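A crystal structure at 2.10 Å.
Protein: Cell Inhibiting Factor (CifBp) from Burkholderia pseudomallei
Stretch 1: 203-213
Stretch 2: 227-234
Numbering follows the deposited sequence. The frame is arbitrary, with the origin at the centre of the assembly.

Stretch 1, residues 203-213: PVSLDELNQLL
Stretch 2 (227-234) RLLASILQ

How are the two backbones arranged? Helix 206-212 meets helix 227-233 with their N-to-C directions 128° apart and their axes 10.1 Å apart at closest approach. The register therefore runs in reverse: the CA atoms of Val-204 and Ile-232 lie 6.4 Å apart, those of Leu-212 and Leu-228 6.5 Å.

What starts stretch 1? Val-204 (phi/psi -111/147, chi1 t) is extended and sets CG1 4.2 Å from Ile-232 CG2. Ser-205 (-66/120, chi1 t) is the N-cap: its OG accepts from Glu-208 N at 2.9 Å, satisfying an amide that has no helical carbonyl partner.

How does a carboxylate fit against this surface? Glu-208 (m, t, chi3 121°) lays CB 3.7 Å from Leu-228 CD2 (m, t), while its OE2 accepts a 2.8 Å hydrogen bond from OG of Ser-231 (chi1 t).

What closes the apolar seam? Leu-209 (m, t) starts away, yet its CD2 reaches 3.8 Å from Ile-232 CG2 (m, t). One turn after Glu-208, Gln-211 CB lies 3.8 Å from Leu-228 CD1. Leu-212 (t, p) points toward stretch 2, placing CD2 3.6 Å from Ile-232 CD1 and CD1 4.0 Å from Leu-229 CD2 (m, t); these methyl groups meet at van der Waals distance, where packing against one another keeps apolar surface from water. Leu-213 (-88/10) then leaves the helix.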

# COMPACT_ATOMS: atom_id res chain seq x y z
N PRO A 203 -1.14 -13.32 8.68
CA PRO A 203 -0.76 -12.41 9.78
C PRO A 203 0.76 -12.32 9.93
O PRO A 203 1.47 -13.32 9.70
CB PRO A 203 -1.37 -13.05 11.03
CG PRO A 203 -2.22 -14.28 10.52
CD PRO A 203 -1.75 -14.59 9.15
N VAL A 204 1.23 -11.13 10.28
CA VAL A 204 2.64 -10.87 10.47
C VAL A 204 2.92 -10.62 11.96
O VAL A 204 2.07 -10.11 12.72
CB VAL A 204 3.11 -9.65 9.60
CG1 VAL A 204 4.43 -9.18 10.06
CG2 VAL A 204 3.19 -10.11 8.16
N SER A 205 4.12 -11.03 12.38
CA SER A 205 4.54 -10.85 13.75
C SER A 205 4.69 -9.36 14.12
O SER A 205 5.52 -8.67 13.52
CB SER A 205 5.88 -11.57 13.97
OG SER A 205 6.37 -11.20 15.25
N LEU A 206 3.95 -8.87 15.11
CA LEU A 206 4.17 -7.49 15.62
C LEU A 206 5.59 -7.32 16.17
O LEU A 206 6.20 -6.24 16.05
CB LEU A 206 3.10 -7.06 16.62
CG LEU A 206 1.88 -6.62 15.80
CD1 LEU A 206 0.62 -7.30 16.27
CD2 LEU A 206 1.75 -5.11 15.78
N ASP A 207 6.11 -8.43 16.70
CA ASP A 207 7.49 -8.58 17.14
C ASP A 207 8.49 -8.36 16.05
O ASP A 207 9.40 -7.56 16.20
CB ASP A 207 7.68 -10.03 17.55
CG ASP A 207 8.36 -10.16 18.82
OD1 ASP A 207 9.55 -10.55 18.79
OD2 ASP A 207 7.67 -9.89 19.85
N GLU A 208 8.38 -9.10 14.96
CA GLU A 208 9.28 -8.85 13.85
C GLU A 208 9.11 -7.45 13.28
O GLU A 208 10.10 -6.81 12.93
CB GLU A 208 9.08 -9.90 12.78
CG GLU A 208 9.37 -11.31 13.25
CD GLU A 208 9.44 -12.27 12.08
OE1 GLU A 208 10.49 -12.91 11.90
OE2 GLU A 208 8.50 -12.34 11.29
N LEU A 209 7.86 -6.99 13.15
CA LEU A 209 7.60 -5.63 12.65
C LEU A 209 8.29 -4.59 13.54
O LEU A 209 8.87 -3.62 13.03
CB LEU A 209 6.08 -5.31 12.58
CG LEU A 209 5.35 -5.82 11.33
CD1 LEU A 209 3.84 -5.64 11.48
CD2 LEU A 209 5.88 -5.09 10.09
N ASN A 210 8.21 -4.78 14.86
CA ASN A 210 8.87 -3.85 15.76
C ASN A 210 10.39 -3.79 15.52
O ASN A 210 10.98 -2.70 15.53
CB ASN A 210 8.60 -4.17 17.21
CG ASN A 210 9.12 -3.07 18.10
OD1 ASN A 210 8.77 -1.88 17.90
ND2 ASN A 210 10.03 -3.42 19.02
N GLN A 211 11.00 -4.94 15.26
CA GLN A 211 12.43 -5.03 14.96
C GLN A 211 12.78 -4.41 13.62
O GLN A 211 13.77 -3.65 13.51
CB GLN A 211 12.91 -6.50 14.96
CG GLN A 211 13.08 -7.07 16.35
CD GLN A 211 13.01 -8.61 16.39
OE1 GLN A 211 12.23 -9.19 17.15
NE2 GLN A 211 13.82 -9.28 15.58
N LEU A 212 12.00 -4.75 12.58
CA LEU A 212 12.18 -4.16 11.27
C LEU A 212 12.14 -2.65 11.34
O LEU A 212 12.94 -1.97 10.71
CB LEU A 212 11.10 -4.65 10.26
CG LEU A 212 11.00 -3.90 8.93
CD1 LEU A 212 12.41 -3.71 8.25
CD2 LEU A 212 10.02 -4.59 7.92
N LEU A 213 11.18 -2.13 12.08
CA LEU A 213 10.88 -0.73 12.04
C LEU A 213 11.76 0.04 13.04
O LEU A 213 11.56 1.19 13.24
CB LEU A 213 9.36 -0.49 12.28
CG LEU A 213 8.36 -0.31 11.07
CD1 LEU A 213 8.76 -0.98 9.84
CD2 LEU A 213 6.88 -0.66 11.38
N ARG A 227 16.43 -12.10 6.95
CA ARG A 227 15.28 -12.90 7.37
C ARG A 227 14.07 -12.07 7.80
O ARG A 227 12.95 -12.45 7.55
CB ARG A 227 15.67 -13.94 8.44
CG ARG A 227 16.47 -15.09 7.82
CD ARG A 227 15.89 -16.46 8.19
NE ARG A 227 16.79 -17.58 7.87
CZ ARG A 227 18.00 -17.75 8.41
NH1 ARG A 227 18.50 -16.85 9.26
NH2 ARG A 227 18.74 -18.81 8.07
N LEU A 228 14.30 -10.93 8.45
CA LEU A 228 13.20 -10.07 8.81
C LEU A 228 12.48 -9.59 7.54
O LEU A 228 11.25 -9.66 7.44
CB LEU A 228 13.65 -8.86 9.61
CG LEU A 228 13.92 -9.04 11.10
CD1 LEU A 228 14.37 -7.69 11.67
CD2 LEU A 228 12.66 -9.55 11.82
N LEU A 229 13.27 -9.14 6.57
CA LEU A 229 12.75 -8.63 5.32
C LEU A 229 11.96 -9.68 4.53
O LEU A 229 10.82 -9.40 4.06
CB LEU A 229 13.85 -8.02 4.45
CG LEU A 229 14.45 -6.71 4.99
CD1 LEU A 229 15.75 -6.42 4.30
CD2 LEU A 229 13.48 -5.48 4.87
N ALA A 230 12.57 -10.86 4.37
CA ALA A 230 11.93 -11.95 3.64
C ALA A 230 10.66 -12.37 4.35
O ALA A 230 9.69 -12.73 3.71
CB ALA A 230 12.84 -13.15 3.54
N SER A 231 10.69 -12.38 5.67
CA SER A 231 9.55 -12.89 6.44
C SER A 231 8.33 -11.95 6.40
O SER A 231 7.20 -12.40 6.28
CB SER A 231 10.00 -13.20 7.86
OG SER A 231 8.88 -13.30 8.69
N ILE A 232 8.59 -10.65 6.44
CA ILE A 232 7.56 -9.68 6.50
C ILE A 232 7.11 -9.26 5.07
O ILE A 232 5.95 -9.03 4.84
CB ILE A 232 8.07 -8.43 7.28
CG1 ILE A 232 8.42 -8.82 8.72
CG2 ILE A 232 7.03 -7.32 7.29
CD1 ILE A 232 9.00 -7.59 9.60
N LEU A 233 8.05 -9.13 4.14
CA LEU A 233 7.80 -8.40 2.89
C LEU A 233 8.02 -9.23 1.62
O LEU A 233 7.74 -8.74 0.53
CB LEU A 233 8.63 -7.07 2.83
CG LEU A 233 8.31 -6.05 3.96
CD1 LEU A 233 9.23 -4.85 3.91
CD2 LEU A 233 6.81 -5.59 3.97
N GLN A 234 8.49 -10.47 1.73
CA GLN A 234 8.74 -11.22 0.49
C GLN A 234 7.69 -12.32 0.36
O GLN A 234 7.37 -13.01 1.32
CB GLN A 234 10.17 -11.79 0.46
CG GLN A 234 10.69 -12.09 -0.93
CD GLN A 234 10.27 -13.44 -1.47
OE1 GLN A 234 10.16 -14.42 -0.72
NE2 GLN A 234 10.06 -13.51 -2.80